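Local coordinates for Lpg0393 helical bundle domain-containing protein (Legionella pneumophila subsp. pneumophila str. Philadelphia 1, PDB 4R0G) that probably acts as a guanine-nucleotide exchange factor for the small GTPases Rab5, Rab21 and Rab22 through a VPS9-like domain, at residues 6-11 with 21-26; 42-47 with 86-91. All coordinates share one frame; numbering follows the deposited sequence.

Contact 1 (6-11 with 21-26); sequences KEYLQA and LQWPKF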
loop_
_atom_site.group_PDB
_atom_site.type_symbol
_atom_site.label_atom_id
_atom_site.label_comp_id
_atom_site.label_asym_id
_atom_site.label_seq_id
_atom_site.Cartn_x
_atom_site.Cartn_y
_atom_site.Cartn_z
ATOM N N LYS A 6 -17.323 -17.423 -17.583
ATOM C CA LYS A 6 -18.612 -16.729 -17.657
ATOM C C LYS A 6 -18.996 -16.306 -16.246
ATOM O O LYS A 6 -19.465 -15.183 -16.029
ATOM C CB LYS A 6 -19.704 -17.592 -18.300
ATOM N N GLU A 7 -18.772 -17.212 -15.294
ATOM C CA GLU A 7 -19.096 -16.937 -13.910
ATOM C C GLU A 7 -18.279 -15.741 -13.428
ATOM O O GLU A 7 -18.846 -14.759 -12.914
ATOM C CB GLU A 7 -18.849 -18.172 -13.042
ATOM C CG GLU A 7 -20.091 -18.972 -12.756
ATOM C CD GLU A 7 -19.811 -20.194 -11.896
ATOM O OE1 GLU A 7 -18.777 -20.871 -12.133
ATOM O OE2 GLU A 7 -20.618 -20.473 -10.975
ATOM N N TYR A 8 -16.956 -15.809 -13.620
ATOM C CA TYR A 8 -16.081 -14.707 -13.222
ATOM C C TYR A 8 -16.422 -13.389 -13.907
ATOM O O TYR A 8 -16.651 -12.378 -13.235
ATOM C CB TYR A 8 -14.609 -15.070 -13.357
ATOM C CG TYR A 8 -14.149 -15.998 -12.254
ATOM C CD1 TYR A 8 -14.071 -15.560 -10.955
ATOM C CD2 TYR A 8 -13.796 -17.315 -12.520
ATOM C CE1 TYR A 8 -13.665 -16.408 -9.939
ATOM C CE2 TYR A 8 -13.383 -18.168 -11.519
ATOM C CZ TYR A 8 -13.325 -17.710 -10.226
ATOM O OH TYR A 8 -12.917 -18.542 -9.198
ATOM N N LEU A 9 -16.506 -13.394 -15.233
ATOM C CA LEU A 9 -16.927 -12.184 -15.943
ATOM C C LEU A 9 -18.305 -11.673 -15.506
ATOM O O LEU A 9 -18.564 -10.468 -15.533
ATOM C CB LEU A 9 -16.876 -12.395 -17.443
ATOM C CG LEU A 9 -15.467 -12.718 -17.919
ATOM C CD1 LEU A 9 -15.488 -13.072 -19.386
ATOM C CD2 LEU A 9 -14.532 -11.533 -17.653
ATOM N N GLN A 10 -19.184 -12.574 -15.071
ATOM C CA GLN A 10 -20.478 -12.140 -14.536
ATOM C C GLN A 10 -20.251 -11.301 -13.288
ATOM O O GLN A 10 -20.784 -10.199 -13.162
ATOM C CB GLN A 10 -21.386 -13.330 -14.213
ATOM C CG GLN A 10 -22.856 -12.943 -13.974
ATOM C CD GLN A 10 -23.428 -12.037 -15.066
ATOM O OE1 GLN A 10 -23.338 -12.355 -16.259
ATOM N NE2 GLN A 10 -24.006 -10.892 -14.660
ATOM N N ALA A 11 -19.423 -11.823 -12.390
ATOM C CA ALA A 11 -19.038 -11.102 -11.189
ATOM C C ALA A 11 -18.485 -9.715 -11.509
ATOM O O ALA A 11 -18.802 -8.733 -10.807
ATOM C CB ALA A 11 -18.036 -11.927 -10.371
ATOM N N LEU A 21 -11.349 -10.775 -9.408
ATOM C CA LEU A 21 -9.875 -10.870 -9.322
ATOM C C LEU A 21 -9.332 -12.263 -8.995
ATOM O O LEU A 21 -8.122 -12.459 -8.920
ATOM C CB LEU A 21 -9.324 -9.860 -8.309
ATOM C CG LEU A 21 -9.456 -8.370 -8.682
ATOM C CD1 LEU A 21 -8.825 -7.495 -7.650
ATOM C CD2 LEU A 21 -8.830 -8.101 -10.021
ATOM N N GLN A 22 -10.233 -13.211 -8.751
ATOM C CA GLN A 22 -9.876 -14.585 -8.399
ATOM C C GLN A 22 -9.764 -15.421 -9.670
ATOM O O GLN A 22 -9.368 -16.599 -9.668
ATOM C CB GLN A 22 -10.979 -15.151 -7.519
ATOM C CG GLN A 22 -10.557 -15.926 -6.316
ATOM C CD GLN A 22 -11.719 -16.097 -5.348
ATOM O OE1 GLN A 22 -11.768 -15.434 -4.314
ATOM N NE2 GLN A 22 -12.674 -16.978 -5.694
ATOM N N TRP A 23 -10.149 -14.768 -10.752
ATOM C CA TRP A 23 -10.182 -15.342 -12.081
ATOM C C TRP A 23 -8.853 -15.945 -12.515
ATOM O O TRP A 23 -8.807 -17.105 -12.946
ATOM C CB TRP A 23 -10.572 -14.240 -13.065
ATOM C CG TRP A 23 -10.883 -14.668 -14.436
ATOM C CD1 TRP A 23 -11.314 -15.899 -14.842
ATOM C CD2 TRP A 23 -10.841 -13.846 -15.604
ATOM N NE1 TRP A 23 -11.530 -15.898 -16.195
ATOM C CE2 TRP A 23 -11.254 -14.653 -16.694
ATOM C CE3 TRP A 23 -10.493 -12.506 -15.838
ATOM C CZ2 TRP A 23 -11.319 -14.170 -18.017
ATOM C CZ3 TRP A 23 -10.559 -12.019 -17.149
ATOM C CH2 TRP A 23 -10.978 -12.860 -18.229
ATOM N N PRO A 24 -7.760 -15.156 -12.434
ATOM C CA PRO A 24 -6.560 -15.759 -13.001
ATOM C C PRO A 24 -6.054 -16.983 -12.201
ATOM O O PRO A 24 -5.301 -17.808 -12.733
ATOM C CB PRO A 24 -5.569 -14.583 -13.063
ATOM C CG PRO A 24 -6.054 -13.591 -12.130
ATOM C CD PRO A 24 -7.503 -13.794 -11.917
ATOM N N LYS A 25 -6.503 -17.129 -10.958
ATOM C CA LYS A 25 -6.174 -18.319 -10.176
ATOM C C LYS A 25 -6.977 -19.534 -10.677
ATOM O O LYS A 25 -6.488 -20.663 -10.673
ATOM C CB LYS A 25 -6.405 -18.054 -8.675
ATOM C CG LYS A 25 -5.967 -19.183 -7.774
ATOM C CD LYS A 25 -6.682 -19.161 -6.423
ATOM C CE LYS A 25 -6.301 -20.413 -5.601
ATOM N NZ LYS A 25 -6.549 -20.272 -4.126
ATOM N N PHE A 26 -8.208 -19.292 -11.116
ATOM C CA PHE A 26 -9.041 -20.341 -11.705
ATOM C C PHE A 26 -8.495 -20.777 -13.065
ATOM O O PHE A 26 -8.351 -21.968 -13.360
ATOM C CB PHE A 26 -10.505 -19.850 -11.811
ATOM C CG PHE A 26 -11.324 -20.524 -12.887
ATOM C CD1 PHE A 26 -11.908 -21.768 -12.664
ATOM C CD2 PHE A 26 -11.536 -19.894 -14.113
ATOM C CE1 PHE A 26 -12.664 -22.379 -13.652
ATOM C CE2 PHE A 26 -12.299 -20.501 -15.109
ATOM C CZ PHE A 26 -12.865 -21.743 -14.874
#
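Y8 projects from helix 5-14 against the 21-26 segment leading into helix 23-30 and lies across the backbone there. W23 CA is the bump it covers: that atom sits over the centre of the Y8 ring, 4.0 Å from the centroid and only 8° off the ring normal. The first side-chain bond of Y8 points toward 21-26, and chi1 of -75° sets CG beside the backbone N; the ring fits between Q22 and F26. At one flank Y8 CE1 meets Q22 CB at 3.8 Å; at the other, Y8 CE2 packs against CB and CG of F26. The rings of Y8 and F26 are inclined at 45°, with centroids 5.3 Å apart.

The indole of W23 presents one face to helix 5-14. Y8 CB lies over the five-membered ring, 4.1 Å from its centroid, while L9 CD2 lies over the six-membered ring at the same 4.1 Å from that centroid. Two successive residues thus press on one indole by CH-pi contacts, and Y8, W23 and F26 make an aromatic cluster. The phenol oxygen is hydrogen-bonded to L2 N. Helix 17-20 adds L19 beside Y8 and F20 beside L9, and W51 of helix 40-53 meets W23 edge-to-face.

Contact 2 (42-47 with 86-91); sequences EMVSLL and LTTISI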
loop_
_atom_site.group_PDB
_atom_site.type_symbol
_atom_site.label_atom_id
_atom_site.label_comp_id
_atom_site.label_asym_id
_atom_site.label_seq_id
_atom_site.Cartn_x
_atom_site.Cartn_y
_atom_site.Cartn_z
ATOM N N GLU A 42 2.083 -16.659 -21.098
ATOM C CA GLU A 42 1.149 -17.768 -21.320
ATOM C C GLU A 42 -0.183 -17.465 -20.637
ATOM O O GLU A 42 -1.277 -17.637 -21.200
ATOM C CB GLU A 42 1.740 -19.064 -20.771
ATOM N N MET A 43 -0.054 -17.004 -19.401
ATOM C CA MET A 43 -1.161 -16.616 -18.550
ATOM C C MET A 43 -1.985 -15.460 -19.117
ATOM O O MET A 43 -3.185 -15.361 -18.876
ATOM C CB MET A 43 -0.579 -16.228 -17.199
ATOM C CG MET A 43 -1.618 -15.936 -16.196
ATOM S SD MET A 43 -2.838 -17.266 -16.164
ATOM C CE MET A 43 -4.017 -16.482 -15.152
ATOM N N VAL A 44 -1.329 -14.571 -19.851
ATOM C CA VAL A 44 -2.004 -13.444 -20.463
ATOM C C VAL A 44 -2.688 -13.948 -21.716
ATOM O O VAL A 44 -3.770 -13.477 -22.084
ATOM C CB VAL A 44 -1.014 -12.309 -20.800
ATOM C CG1 VAL A 44 -1.660 -11.260 -21.743
ATOM C CG2 VAL A 44 -0.516 -11.672 -19.527
ATOM N N SER A 45 -2.044 -14.925 -22.353
ATOM C CA SER A 45 -2.578 -15.573 -23.538
ATOM C C SER A 45 -3.892 -16.249 -23.225
ATOM O O SER A 45 -4.895 -15.967 -23.875
ATOM C CB SER A 45 -1.578 -16.571 -24.101
ATOM O OG SER A 45 -0.444 -15.877 -24.582
ATOM N N LEU A 46 -3.895 -17.105 -22.209
ATOM C CA LEU A 46 -5.136 -17.756 -21.783
ATOM C C LEU A 46 -6.277 -16.753 -21.453
ATOM O O LEU A 46 -7.412 -16.872 -21.976
ATOM C CB LEU A 46 -4.868 -18.738 -20.637
ATOM C CG LEU A 46 -3.750 -19.776 -20.854
ATOM C CD1 LEU A 46 -3.350 -20.426 -19.550
ATOM C CD2 LEU A 46 -4.167 -20.862 -21.821
ATOM N N LEU A 47 -5.967 -15.761 -20.614
ATOM C CA LEU A 47 -6.899 -14.659 -20.344
ATOM C C LEU A 47 -7.465 -14.020 -21.616
ATOM O O LEU A 47 -8.644 -13.726 -21.662
ATOM C CB LEU A 47 -6.234 -13.570 -19.536
ATOM C CG LEU A 47 -6.521 -13.508 -18.054
ATOM C CD1 LEU A 47 -5.795 -14.612 -17.359
ATOM C CD2 LEU A 47 -6.016 -12.174 -17.534
ATOM N N LEU A 86 -4.854 -7.862 -10.876
ATOM C CA LEU A 86 -5.380 -6.710 -11.574
ATOM C C LEU A 86 -4.514 -6.326 -12.757
ATOM O O LEU A 86 -5.007 -6.145 -13.866
ATOM C CB LEU A 86 -5.507 -5.558 -10.603
ATOM C CG LEU A 86 -6.147 -4.374 -11.297
ATOM C CD1 LEU A 86 -7.354 -3.922 -10.528
ATOM C CD2 LEU A 86 -5.107 -3.271 -11.385
ATOM N N THR A 87 -3.212 -6.237 -12.530
ATOM C CA THR A 87 -2.300 -5.806 -13.581
ATOM C C THR A 87 -2.174 -6.850 -14.678
ATOM O O THR A 87 -2.096 -6.502 -15.854
ATOM C CB THR A 87 -0.923 -5.466 -13.014
ATOM O OG1 THR A 87 -0.515 -6.535 -12.154
ATOM C CG2 THR A 87 -0.979 -4.156 -12.207
ATOM N N THR A 88 -2.149 -8.121 -14.294
ATOM C CA THR A 88 -2.048 -9.191 -15.252
ATOM C C THR A 88 -3.313 -9.220 -16.123
ATOM O O THR A 88 -3.286 -9.609 -17.291
ATOM C CB THR A 88 -1.954 -10.525 -14.544
ATOM O OG1 THR A 88 -0.867 -10.502 -13.622
ATOM C CG2 THR A 88 -1.738 -11.673 -15.558
ATOM N N ILE A 89 -4.436 -8.813 -15.550
ATOM C CA ILE A 89 -5.658 -8.809 -16.317
ATOM C C ILE A 89 -5.629 -7.628 -17.281
ATOM O O ILE A 89 -6.109 -7.718 -18.408
ATOM C CB ILE A 89 -6.900 -8.791 -15.412
ATOM C CG1 ILE A 89 -7.010 -10.122 -14.662
ATOM C CG2 ILE A 89 -8.138 -8.550 -16.219
ATOM C CD1 ILE A 89 -8.127 -10.172 -13.647
ATOM N N SER A 90 -5.010 -6.533 -16.868
ATOM C CA SER A 90 -4.952 -5.360 -17.742
ATOM C C SER A 90 -4.049 -5.619 -18.946
ATOM O O SER A 90 -4.252 -5.062 -20.035
ATOM C CB SER A 90 -4.564 -4.074 -16.974
ATOM O OG SER A 90 -3.305 -4.181 -16.367
ATOM N N ILE A 91 -3.069 -6.492 -18.759
ATOM C CA ILE A 91 -2.163 -6.796 -19.857
ATOM C C ILE A 91 -2.891 -7.654 -20.883
ATOM O O ILE A 91 -2.576 -7.599 -22.084
ATOM C CB ILE A 91 -0.853 -7.445 -19.385
ATOM C CG1 ILE A 91 -0.104 -6.485 -18.457
ATOM C CG2 ILE A 91 0.022 -7.750 -20.543
ATOM C CD1 ILE A 91 1.103 -7.119 -17.829
#
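Within the all-helical VPS9-like domain, helices 40-53 and 80-101 pack at a steep angle, and V44 and L47, one turn apart on the first, face T88, I89 and I91 on the second. The axes of the two short segments approach to 9.2 Å and cross at -65°, so the contact is confined to a small patch, with 247 Å² buried over both sides.

V44 points toward the partner helix and sets both methyls against it. Its CG1, anti to the backbone N (chi1 167°), lies 3.8 Å from I91 O and 4.1 Å from I91 CG2. The other methyl, CG2, approaches T88 CG2 at 4.2 Å. The V44 and I91 side chains cross at about a right angle, a geometry that brings branch against branch instead of aligning their lengths.

L47 works through one methyl. Its CD2 comes 3.6 Å from I89 CA and 3.7 Å from I89 CG1, again with the two side chains crossing at about a right angle. The same CD2 is 3.8 Å from T88 O, so it rests on main chain as well as on side chain. Although the first bond of the I89 side chain leads away from helix 40-53, its CB still lies within 4.1 Å of L47 CD2.

Beside this pair, M43 CG makes a looser approach to T88 CG2, and T88 OG1 is hydrogen-bonded to Y84 O in its own helix. A92 continues the surface met by V44 and L47, and I27 of helix 23-30 touches M43 and L47. With methyl and methylene groups meeting methyls and backbone, and without polar pairing between the segments, the association rests on van der Waals fit and apolar burial.

How the contacts relate
Both contacts are largely buried and lie in the VPS9-like domain, with centres about 12 Å apart. Contact 1 is the more central, about 9 Å from the centre of the chain against about 13 Å for contact 2, where I91 is exposed. Aromatic faces and CH-pi approaches dominate 6-11 with 21-26; aliphatic branches and main-chain atoms carry 42-47 with 86-91. They use different helix pairs, yet the pairs touch: W23 CE3 lies 4.0 Å from I89 CD1, and P24 packs against both M43 and I89. Helices 23-30 and 40-53 are consecutive in sequence, and helix 80-101 meets both, joining the aromatic cluster to an aliphatic patch that reaches the surface at V44 and I91.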